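Local coordinates for cell division protein FtsX (Streptococcus pneumoniae, PDB 6HE6), which forms the membrane part of the ABC transporter FtsEX, maintains normal growth and cell morphology, and interacts through its large extracellular loop with the peptidoglycan hydrolase PcsB, at residues E61-K66 / Y86-V91; N8-V13 / I90-A95; E21-T26 / D38-Y43; K47-V52 / K100-D105. All coordinates share one frame; numbering follows the deposited sequence.

Contact 1 (E61-K66 / Y86-V91); sequences EEQYEK and YDAYIV. With CAT (dodecane-trimethylamine), chain C.
Gln-63 does nearly all the touching where helix residues 61-66 come up against residues 86-91. Its CG stands anti to the carbonyl carbon and the chain runs on extended (chi2 177°), so that the amide arrives tip first at the opposing backbone. NE2 lies 2.9 Å from Tyr-86 O, but the bond is weak because it is bent to 129° at the hydrogen; a second bond from NE2, to Ser-58 O, shares the hold. The methyl CB of Ala-88 closes on Gln-63 NE2 at 3.7 Å, completing the compact part. The other margin is loose and exposed: Glu-61 OE1 and Asp-87 OD1 stay 4.3 Å apart, two like charges that would be expected to repel. Asp-87 OD1 takes the backbone N of Lys-60 instead.

Elsewhere on the helix, Tyr-64 has CG anti to its backbone N and offers one ring face to the dodecane-trimethylamine. The ammonium methyl CB1 comes within 3.4 Å of Tyr-64 CD2, while C2 rides 3.8 Å above the ring plane toward its rim. The contact thus sets the ligand-bearing helix 60-70, inserted between strands 52-58 and 88-93, beside the start of strand 88-93.

Contact 2 (N8-V13 / I90-A95); sequences NNVRVV and IVEANA
Residues 8-13 and 90-95 join the two central strands of a ferredoxin-like sheet, 11-16 and 88-93, which run antiparallel with Val-12 and Val-91 as a hydrogen-bonded pair. Between these two, Val-12 N gives a nearly straight bond (171°) to Val-91 O, and Val-91 N returns one to Val-12 O over 2.7 Å, nearly along the C=O axis. Val-12 and Val-91 point to the face that carries the helices, where Val-12 and Ala-93 touch Val-99 of helix 99-107. On the reverse face, Ile-90 CD1 sits 4.1 Å from Val-13 CG2, the two chains lying side by side, and Arg-11 CG crosses Ile-90 CG2 obliquely.

Val-10, just ahead of the paired residues, can be followed outward. Its CB stands 4.2 Å from Ala-93 O. With chi1 at 86°, CG1 takes the crowded place between the backbone N and the carbonyl carbon, and it meets Glu-92 CG at 4.0 Å. The other branch, CG2, packs 3.5 Å from Ala-93 CB and is pressed to 3.0 Å from Ala-93 O, a tight fit. Val-10's own carbonyl is also engaged: Ala-93 N donates to Val-10 O at 2.9 Å, in the carbonyl plane.

Contact 3 (E21-T26 / D38-Y43); sequences EDNSQT and DYHKVY
Asp-22 OD2 is gripped by two hydrogen bonds: Tyr-43 N reaches its syn lone pair at 2.9 Å, and the hydroxyl of Tyr-89, on strand 88-93, supplies the second. The sister oxygen OD1 receives Val-42 N at 2.8 Å, almost straight (171°) but from above the carboxylate plane. With CG anti to the backbone N, the buried carboxylate is swung across to the helix start, where Val-42 CB also touches it. From the loop before strand 26-29 it thus accepts two N-H groups in the first turn of helix 41-47, the first helix of the ferredoxin-like fold, which begins here after the hairpin of strands 26-29 and 32-35. His-40 holds the N-cap position and is the third residue of a type II turn, which suits its positive phi of 66°. Its backbone N donates to a lone pair of Asp-22 O at 2.8 Å, and its ND1 adds a weak bond to the same oxygen. The imidazole lies between two tyrosines, with Tyr-39 CZ 3.1 Å above the centre of one face and Tyr-43 CD2 toward the rim of the other. Gln-25 CG makes a CH-pi contact over a face of Tyr-39, 4.0 Å from the ring centroid.

Contact 4 (K47-V52 / K100-D105); sequences KNMSTV and KTIAED
No aromatic ring or guanidinium takes part in this contact, and the one flat side-chain end among its touching residues, the carboxylate of Asp-105, presents neither face nor edge to residues 47-52. Asp-105 is met lower down, at CB, which lies 3.8 Å from Met-49 CE, the two chains crossing obliquely. The setting is the ferredoxin-like fold: the type I turn from Met-49 to Val-52, leading from helix 41-47 into strand 52-58, is packed against helix 99-107, the second helix of the fold. The turn is closed by Val-52 N, which bonds back to Met-49 O.

Met-49 supplies the reach. Its CG is anti to the carbonyl carbon and the rest of the chain is fully extended (chi2 -177°, chi3 -179°), so that the thioether lies over the helix: SD comes to 4.3 Å from Ile-102 CG2, and CE carries on to Asp-105.

Ile-102 is the buried centre. Its CG2 branch faces the methionine, while the longer branch, running from CG1 to CD1 and nearly extended (chi2 160°), slides past Thr-51 in the opposite direction and meets Val-52 obliquely, with CD1 3.7 Å from Val-52 CG1. The same isoleucine touches Ala-93, and Val-52 touches Val-91, so the apolar cluster continues onto strand 88-93. Packing alone joins these two segments, without a polar bond between them. The tightest point is at Thr-51, whose OG1, set between its backbone N and carbonyl carbon, presses on Ile-102 CG1 at 3.3 Å.

The four contacts trace one ferredoxin-like domain and what is added to it. Contacts 1 and 2 share Ile-90 and Val-91 on strand 88-93, with centres 15 Å apart. Contacts 2 and 4 are closest, at 10 Å, joined where Asn-94 N meets Thr-51 O at 2.8 Å, and their segments alternate along the chain. Contact 3 lies 21 Å from contact 2, across the chain's centre. In sequence, contact 3 closes before contacts 1 and 4 open, and contact 1 is nested within the loop closed by contact 4. Strand 88-93 is therefore the common element, meeting helix 60-70, strand 11-16, the turn at 49-52 and, through Tyr-89, the start of helix 41-47.

Contact 1 (E61-K66 / Y86-V91)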
# COMPACT_ATOMS: atom_id res chain seq x y z
N GLU A 61 -5.30 7.85 3.57
CA GLU A 61 -5.94 9.13 3.26
C GLU A 61 -6.44 9.15 1.82
O GLU A 61 -7.64 9.30 1.56
CB GLU A 61 -4.95 10.27 3.51
CG GLU A 61 -4.56 10.43 4.97
CD GLU A 61 -3.63 9.34 5.48
OE1 GLU A 61 -3.01 8.65 4.64
OE2 GLU A 61 -3.53 9.18 6.71
N GLU A 62 -5.52 8.94 0.88
CA GLU A 62 -5.86 8.95 -0.53
C GLU A 62 -7.01 7.99 -0.84
O GLU A 62 -7.93 8.35 -1.59
CB GLU A 62 -4.60 8.59 -1.32
CG GLU A 62 -4.76 8.38 -2.79
CD GLU A 62 -3.53 7.71 -3.37
OE1 GLU A 62 -2.43 7.84 -2.78
OE2 GLU A 62 -3.67 7.03 -4.41
N GLN A 63 -7.01 6.78 -0.25
CA GLN A 63 -8.08 5.82 -0.52
C GLN A 63 -9.42 6.34 -0.07
O GLN A 63 -10.45 6.02 -0.68
CB GLN A 63 -7.81 4.47 0.14
CG GLN A 63 -6.63 3.71 -0.40
CD GLN A 63 -6.36 2.40 0.35
OE1 GLN A 63 -7.27 1.61 0.60
NE2 GLN A 63 -5.10 2.19 0.73
N TYR A 64 -9.45 7.14 1.00
CA TYR A 64 -10.73 7.65 1.47
C TYR A 64 -11.22 8.80 0.59
O TYR A 64 -12.41 8.88 0.28
CB TYR A 64 -10.65 8.07 2.94
CG TYR A 64 -11.88 8.82 3.39
CD1 TYR A 64 -13.08 8.15 3.57
CD2 TYR A 64 -11.85 10.19 3.60
CE1 TYR A 64 -14.22 8.82 3.97
CE2 TYR A 64 -13.01 10.88 4.00
CZ TYR A 64 -14.18 10.18 4.18
OH TYR A 64 -15.34 10.83 4.57
N GLU A 65 -10.32 9.68 0.17
CA GLU A 65 -10.71 10.74 -0.75
C GLU A 65 -11.33 10.17 -2.02
O GLU A 65 -12.39 10.63 -2.47
CB GLU A 65 -9.52 11.63 -1.09
CG GLU A 65 -8.64 11.94 0.09
CD GLU A 65 -9.43 12.29 1.34
OE1 GLU A 65 -10.34 13.14 1.24
OE2 GLU A 65 -9.13 11.72 2.42
N LYS A 66 -10.68 9.17 -2.62
CA LYS A 66 -11.23 8.58 -3.84
C LYS A 66 -12.59 7.95 -3.58
O LYS A 66 -13.50 8.08 -4.40
CB LYS A 66 -10.27 7.55 -4.42
CG LYS A 66 -9.12 8.18 -5.20
CD LYS A 66 -9.63 9.20 -6.21
CE LYS A 66 -8.50 10.15 -6.64
NZ LYS A 66 -8.48 11.40 -5.81
N TYR A 86 -6.25 0.97 5.62
CA TYR A 86 -4.86 0.54 5.66
C TYR A 86 -4.10 1.15 4.50
O TYR A 86 -4.57 1.09 3.35
CB TYR A 86 -4.75 -0.99 5.58
CG TYR A 86 -5.08 -1.73 6.85
CD1 TYR A 86 -6.31 -1.55 7.48
CD2 TYR A 86 -4.18 -2.62 7.40
CE1 TYR A 86 -6.62 -2.22 8.65
CE2 TYR A 86 -4.48 -3.30 8.57
CZ TYR A 86 -5.70 -3.10 9.18
OH TYR A 86 -6.00 -3.77 10.34
N ASP A 87 -2.93 1.74 4.78
CA ASP A 87 -1.95 2.02 3.73
C ASP A 87 -1.71 0.77 2.89
O ASP A 87 -1.77 -0.35 3.40
CB ASP A 87 -0.62 2.50 4.32
CG ASP A 87 -0.70 3.87 4.95
OD1 ASP A 87 -1.72 4.57 4.75
OD2 ASP A 87 0.27 4.24 5.64
N ALA A 88 -1.40 0.97 1.62
CA ALA A 88 -1.31 -0.16 0.71
C ALA A 88 -0.28 0.12 -0.37
O ALA A 88 0.00 1.28 -0.69
CB ALA A 88 -2.68 -0.47 0.07
N TYR A 89 0.27 -0.95 -0.94
CA TYR A 89 1.02 -0.86 -2.18
C TYR A 89 0.19 -1.47 -3.30
O TYR A 89 -0.42 -2.54 -3.12
CB TYR A 89 2.39 -1.57 -2.08
CG TYR A 89 3.42 -0.75 -1.33
CD1 TYR A 89 3.93 0.43 -1.88
CD2 TYR A 89 3.88 -1.13 -0.08
CE1 TYR A 89 4.88 1.18 -1.20
CE2 TYR A 89 4.82 -0.38 0.60
CZ TYR A 89 5.30 0.78 0.04
OH TYR A 89 6.21 1.54 0.72
N ILE A 90 0.15 -0.80 -4.43
CA ILE A 90 -0.55 -1.30 -5.61
C ILE A 90 0.52 -1.91 -6.50
O ILE A 90 1.37 -1.19 -7.04
CB ILE A 90 -1.33 -0.19 -6.33
CG1 ILE A 90 -2.16 0.65 -5.36
CG2 ILE A 90 -2.21 -0.79 -7.43
CD1 ILE A 90 -3.37 -0.05 -4.75
N VAL A 91 0.52 -3.23 -6.61
CA VAL A 91 1.57 -3.97 -7.31
C VAL A 91 1.04 -4.39 -8.67
O VAL A 91 -0.08 -4.91 -8.77
CB VAL A 91 2.03 -5.20 -6.50
CG1 VAL A 91 3.13 -5.97 -7.24
CG2 VAL A 91 2.50 -4.79 -5.08
C1 CAT C . -11.95 9.69 8.67
C2 CAT C . -13.01 9.12 7.73
C3 CAT C . -12.90 7.59 7.62
C4 CAT C . -14.23 6.91 7.25
C5 CAT C . -14.00 5.41 7.04
C6 CAT C . -15.29 4.58 6.97
C7 CAT C . -15.25 3.50 8.05
C8 CAT C . -16.07 2.24 7.73
C9 CAT C . -15.32 1.04 8.33
C10 CAT C . -16.22 -0.18 8.47
C11 CAT C . -15.41 -1.43 8.11
C12 CAT C . -15.54 -2.49 9.20
CA1 CAT C . -10.10 11.22 8.93
CB1 CAT C . -10.65 10.33 6.80
CC1 CAT C . -12.07 11.94 7.87
NE1 CAT C . -11.20 10.79 8.07

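Contact 2 (N8-V13 / I90-A95)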
# COMPACT_ATOMS: atom_id res chain seq x y z
N ASN A 8 -7.05 -4.77 -14.22
CA ASN A 8 -7.56 -5.56 -13.10
C ASN A 8 -6.85 -6.91 -12.98
O ASN A 8 -6.56 -7.38 -11.87
CB ASN A 8 -9.08 -5.75 -13.28
CG ASN A 8 -9.71 -6.69 -12.24
OD1 ASN A 8 -9.29 -6.74 -11.08
ND2 ASN A 8 -10.75 -7.41 -12.66
N ASN A 9 -6.55 -7.53 -14.13
CA ASN A 9 -6.10 -8.91 -14.15
C ASN A 9 -4.66 -9.05 -13.69
O ASN A 9 -4.15 -10.17 -13.60
CB ASN A 9 -6.26 -9.51 -15.56
CG ASN A 9 -5.41 -8.81 -16.62
OD1 ASN A 9 -4.68 -7.87 -16.33
ND2 ASN A 9 -5.55 -9.23 -17.87
N VAL A 10 -4.00 -7.94 -13.37
CA VAL A 10 -2.56 -7.95 -13.13
C VAL A 10 -2.28 -7.15 -11.86
O VAL A 10 -1.12 -6.98 -11.46
CB VAL A 10 -1.83 -7.41 -14.37
CG1 VAL A 10 -1.71 -5.88 -14.37
CG2 VAL A 10 -0.52 -8.09 -14.57
N ARG A 11 -3.33 -6.69 -11.20
CA ARG A 11 -3.19 -5.85 -10.02
C ARG A 11 -3.23 -6.71 -8.77
O ARG A 11 -4.06 -7.62 -8.66
CB ARG A 11 -4.29 -4.79 -10.01
CG ARG A 11 -4.36 -3.90 -8.78
CD ARG A 11 -5.80 -3.75 -8.33
NE ARG A 11 -6.20 -4.89 -7.51
CZ ARG A 11 -7.03 -5.85 -7.92
NH1 ARG A 11 -7.56 -5.79 -9.13
NH2 ARG A 11 -7.33 -6.86 -7.11
N VAL A 12 -2.29 -6.47 -7.86
CA VAL A 12 -2.33 -7.04 -6.52
C VAL A 12 -2.18 -5.90 -5.53
O VAL A 12 -1.34 -5.02 -5.71
CB VAL A 12 -1.22 -8.09 -6.30
CG1 VAL A 12 -1.20 -8.53 -4.85
CG2 VAL A 12 -1.43 -9.30 -7.18
N VAL A 13 -3.02 -5.89 -4.50
CA VAL A 13 -3.02 -4.85 -3.49
C VAL A 13 -2.45 -5.45 -2.22
O VAL A 13 -2.90 -6.51 -1.77
CB VAL A 13 -4.43 -4.27 -3.25
CG1 VAL A 13 -4.36 -3.15 -2.23
CG2 VAL A 13 -5.02 -3.76 -4.54
N ILE A 90 0.15 -0.80 -4.43
CA ILE A 90 -0.55 -1.30 -5.61
C ILE A 90 0.52 -1.91 -6.50
O ILE A 90 1.37 -1.19 -7.04
CB ILE A 90 -1.33 -0.19 -6.33
CG1 ILE A 90 -2.16 0.65 -5.36
CG2 ILE A 90 -2.21 -0.79 -7.43
CD1 ILE A 90 -3.37 -0.05 -4.75
N VAL A 91 0.52 -3.23 -6.61
CA VAL A 91 1.57 -3.97 -7.31
C VAL A 91 1.04 -4.39 -8.67
O VAL A 91 -0.08 -4.91 -8.77
CB VAL A 91 2.03 -5.20 -6.50
CG1 VAL A 91 3.13 -5.97 -7.24
CG2 VAL A 91 2.50 -4.79 -5.08
N GLU A 92 1.84 -4.16 -9.72
CA GLU A 92 1.52 -4.58 -11.07
C GLU A 92 2.38 -5.79 -11.43
O GLU A 92 3.61 -5.69 -11.43
CB GLU A 92 1.76 -3.44 -12.05
CG GLU A 92 1.60 -3.83 -13.52
CD GLU A 92 1.97 -2.69 -14.46
OE1 GLU A 92 2.70 -1.78 -14.00
OE2 GLU A 92 1.55 -2.71 -15.63
N ALA A 93 1.73 -6.92 -11.73
CA ALA A 93 2.41 -8.14 -12.16
C ALA A 93 2.84 -8.03 -13.62
O ALA A 93 2.33 -7.22 -14.38
CB ALA A 93 1.50 -9.36 -11.99
N ASN A 94 3.79 -8.89 -14.02
CA ASN A 94 4.20 -8.90 -15.42
C ASN A 94 3.17 -9.60 -16.31
O ASN A 94 3.01 -9.23 -17.48
CB ASN A 94 5.56 -9.58 -15.57
CG ASN A 94 6.74 -8.61 -15.41
OD1 ASN A 94 6.60 -7.39 -15.58
ND2 ASN A 94 7.90 -9.15 -15.05
N ALA A 95 2.47 -10.60 -15.78
CA ALA A 95 1.46 -11.34 -16.52
C ALA A 95 0.37 -11.73 -15.55
O ALA A 95 0.62 -11.80 -14.34
CB ALA A 95 2.04 -12.60 -17.19

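Contact 3 (E21-T26 / D38-Y43)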
# COMPACT_ATOMS: atom_id res chain seq x y z
N GLU A 21 5.12 2.19 9.15
CA GLU A 21 5.08 3.31 8.23
C GLU A 21 6.16 3.05 7.18
O GLU A 21 7.29 3.51 7.27
CB GLU A 21 5.26 4.65 8.99
CG GLU A 21 3.96 5.11 9.67
CD GLU A 21 4.20 6.00 10.88
OE1 GLU A 21 4.97 6.97 10.75
OE2 GLU A 21 3.59 5.75 11.94
N ASP A 22 5.79 2.26 6.17
CA ASP A 22 6.77 1.85 5.17
C ASP A 22 7.16 2.99 4.24
O ASP A 22 8.25 2.96 3.67
CB ASP A 22 6.22 0.68 4.36
CG ASP A 22 7.31 -0.10 3.67
OD1 ASP A 22 8.10 -0.73 4.38
OD2 ASP A 22 7.36 -0.09 2.41
N ASN A 23 6.29 3.99 4.09
CA ASN A 23 6.48 5.08 3.15
C ASN A 23 7.03 6.34 3.80
O ASN A 23 7.23 7.35 3.12
CB ASN A 23 5.14 5.40 2.46
CG ASN A 23 5.24 6.53 1.46
OD1 ASN A 23 4.67 7.60 1.66
ND2 ASN A 23 5.97 6.29 0.39
N SER A 24 7.29 6.30 5.10
CA SER A 24 7.77 7.45 5.84
C SER A 24 9.27 7.37 5.97
O SER A 24 9.79 6.42 6.58
CB SER A 24 7.12 7.52 7.22
OG SER A 24 5.71 7.63 7.09
N GLN A 25 9.97 8.37 5.43
CA GLN A 25 11.43 8.41 5.48
C GLN A 25 11.94 8.77 6.86
O GLN A 25 13.00 8.27 7.27
CB GLN A 25 11.98 9.41 4.46
CG GLN A 25 11.47 9.22 3.05
CD GLN A 25 11.86 10.37 2.14
OE1 GLN A 25 11.40 11.50 2.31
NE2 GLN A 25 12.72 10.09 1.17
N THR A 26 11.24 9.63 7.59
CA THR A 26 11.64 10.04 8.92
C THR A 26 10.48 9.86 9.90
O THR A 26 9.31 9.86 9.51
CB THR A 26 12.11 11.49 8.94
OG1 THR A 26 11.16 12.29 8.23
CG2 THR A 26 13.46 11.62 8.24
N ASP A 38 12.82 1.45 9.30
CA ASP A 38 11.93 0.51 8.63
C ASP A 38 11.44 1.04 7.29
O ASP A 38 10.53 0.44 6.70
CB ASP A 38 10.76 0.15 9.53
CG ASP A 38 11.18 -0.66 10.74
OD1 ASP A 38 12.33 -1.17 10.74
OD2 ASP A 38 10.37 -0.80 11.68
N TYR A 39 12.03 2.12 6.79
CA TYR A 39 11.58 2.75 5.56
C TYR A 39 11.77 1.80 4.39
O TYR A 39 12.87 1.27 4.17
CB TYR A 39 12.35 4.05 5.32
CG TYR A 39 12.10 4.70 3.98
CD1 TYR A 39 10.85 5.20 3.67
CD2 TYR A 39 13.10 4.78 3.03
CE1 TYR A 39 10.62 5.80 2.44
CE2 TYR A 39 12.88 5.36 1.81
CZ TYR A 39 11.64 5.87 1.52
OH TYR A 39 11.39 6.46 0.31
N HIS A 40 10.70 1.58 3.63
CA HIS A 40 10.74 0.83 2.37
C HIS A 40 11.10 -0.63 2.55
O HIS A 40 11.41 -1.33 1.57
CB HIS A 40 11.70 1.50 1.37
CG HIS A 40 11.06 2.57 0.55
ND1 HIS A 40 9.73 2.91 0.68
CD2 HIS A 40 11.56 3.36 -0.42
CE1 HIS A 40 9.44 3.86 -0.18
NE2 HIS A 40 10.53 4.16 -0.85
N LYS A 41 11.04 -1.14 3.79
CA LYS A 41 11.25 -2.57 4.02
C LYS A 41 10.29 -3.41 3.18
O LYS A 41 10.69 -4.42 2.58
CB LYS A 41 11.06 -2.89 5.50
CG LYS A 41 12.32 -3.30 6.25
CD LYS A 41 13.43 -2.29 6.08
CE LYS A 41 14.74 -2.80 6.70
NZ LYS A 41 14.54 -3.41 8.05
N VAL A 42 9.02 -3.03 3.17
CA VAL A 42 8.03 -3.79 2.40
C VAL A 42 8.14 -3.47 0.92
O VAL A 42 8.10 -4.38 0.08
CB VAL A 42 6.62 -3.51 2.93
CG1 VAL A 42 5.59 -4.22 2.06
CG2 VAL A 42 6.52 -3.93 4.39
N TYR A 43 8.30 -2.18 0.59
CA TYR A 43 8.48 -1.77 -0.80
C TYR A 43 9.58 -2.58 -1.46
O TYR A 43 9.38 -3.18 -2.53
CB TYR A 43 8.79 -0.25 -0.89
CG TYR A 43 9.24 0.22 -2.27
CD1 TYR A 43 8.32 0.61 -3.23
CD2 TYR A 43 10.60 0.26 -2.60
CE1 TYR A 43 8.74 1.02 -4.50
CE2 TYR A 43 11.02 0.67 -3.85
CZ TYR A 43 10.08 1.05 -4.79
OH TYR A 43 10.51 1.45 -6.02

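Contact 4 (K47-V52 / K100-D105)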
# COMPACT_ATOMS: atom_id res chain seq x y z
N LYS A 47 9.43 -4.96 -4.73
CA LYS A 47 10.20 -4.53 -5.90
C LYS A 47 11.26 -5.54 -6.31
O LYS A 47 11.64 -5.60 -7.49
CB LYS A 47 10.83 -3.16 -5.60
CG LYS A 47 11.14 -2.28 -6.81
CD LYS A 47 9.87 -1.75 -7.42
CE LYS A 47 10.01 -1.39 -8.90
NZ LYS A 47 10.55 -0.04 -9.10
N ASN A 48 11.74 -6.37 -5.38
CA ASN A 48 12.74 -7.37 -5.69
C ASN A 48 12.17 -8.61 -6.37
O ASN A 48 12.95 -9.44 -6.84
CB ASN A 48 13.47 -7.80 -4.41
CG ASN A 48 14.59 -6.86 -4.04
OD1 ASN A 48 15.02 -6.04 -4.85
ND2 ASN A 48 15.07 -6.98 -2.81
N MET A 49 10.85 -8.77 -6.40
CA MET A 49 10.27 -9.93 -7.06
C MET A 49 10.38 -9.81 -8.57
O MET A 49 9.97 -8.80 -9.16
CB MET A 49 8.81 -10.09 -6.66
CG MET A 49 8.58 -10.23 -5.17
SD MET A 49 6.82 -10.49 -4.88
CE MET A 49 6.79 -10.58 -3.07
N SER A 50 10.91 -10.85 -9.21
CA SER A 50 11.18 -10.78 -10.65
C SER A 50 9.90 -10.62 -11.47
O SER A 50 9.96 -10.08 -12.58
CB SER A 50 11.94 -12.03 -11.11
OG SER A 50 11.47 -13.17 -10.43
N THR A 51 8.76 -11.07 -10.96
CA THR A 51 7.52 -10.99 -11.72
C THR A 51 6.71 -9.72 -11.47
O THR A 51 5.60 -9.61 -12.00
CB THR A 51 6.65 -12.20 -11.41
OG1 THR A 51 6.49 -12.30 -10.00
CG2 THR A 51 7.32 -13.48 -11.93
N VAL A 52 7.22 -8.73 -10.70
CA VAL A 52 6.50 -7.48 -10.50
C VAL A 52 7.09 -6.37 -11.36
O VAL A 52 8.31 -6.22 -11.48
CB VAL A 52 6.48 -7.06 -9.02
CG1 VAL A 52 6.04 -8.21 -8.15
CG2 VAL A 52 7.83 -6.59 -8.60
N LYS A 100 -1.01 -14.94 -8.64
CA LYS A 100 -1.22 -15.80 -7.47
C LYS A 100 0.08 -16.05 -6.73
O LYS A 100 0.11 -16.08 -5.50
CB LYS A 100 -1.91 -17.11 -7.87
CG LYS A 100 -3.18 -17.37 -7.05
CD LYS A 100 -4.13 -18.40 -7.65
CE LYS A 100 -5.37 -17.73 -8.27
NZ LYS A 100 -6.39 -18.71 -8.76
N THR A 101 1.18 -16.19 -7.47
CA THR A 101 2.48 -16.36 -6.81
C THR A 101 2.88 -15.10 -6.06
O THR A 101 3.35 -15.17 -4.92
CB THR A 101 3.54 -16.73 -7.84
OG1 THR A 101 3.15 -17.93 -8.53
CG2 THR A 101 4.89 -16.97 -7.15
N ILE A 102 2.69 -13.93 -6.68
CA ILE A 102 3.06 -12.66 -6.05
C ILE A 102 2.30 -12.46 -4.75
O ILE A 102 2.87 -12.11 -3.71
CB ILE A 102 2.82 -11.49 -7.03
CG1 ILE A 102 3.93 -11.42 -8.08
CG2 ILE A 102 2.75 -10.16 -6.29
CD1 ILE A 102 3.53 -10.64 -9.32
N ALA A 103 0.99 -12.69 -4.79
CA ALA A 103 0.17 -12.48 -3.60
C ALA A 103 0.57 -13.42 -2.47
O ALA A 103 0.48 -13.05 -1.29
CB ALA A 103 -1.30 -12.67 -3.97
N GLU A 104 1.02 -14.64 -2.80
CA GLU A 104 1.40 -15.58 -1.75
C GLU A 104 2.71 -15.18 -1.10
O GLU A 104 2.82 -15.15 0.13
CB GLU A 104 1.49 -16.99 -2.33
CG GLU A 104 0.23 -17.80 -2.09
CD GLU A 104 0.03 -18.87 -3.14
OE1 GLU A 104 -1.14 -19.09 -3.55
OE2 GLU A 104 1.03 -19.50 -3.55
N ASP A 105 3.71 -14.85 -1.91
CA ASP A 105 4.96 -14.37 -1.34
C ASP A 105 4.75 -13.06 -0.57
O ASP A 105 5.43 -12.80 0.43
CB ASP A 105 5.99 -14.20 -2.46
CG ASP A 105 6.30 -15.52 -3.17
OD1 ASP A 105 5.79 -16.56 -2.70
OD2 ASP A 105 6.99 -15.51 -4.21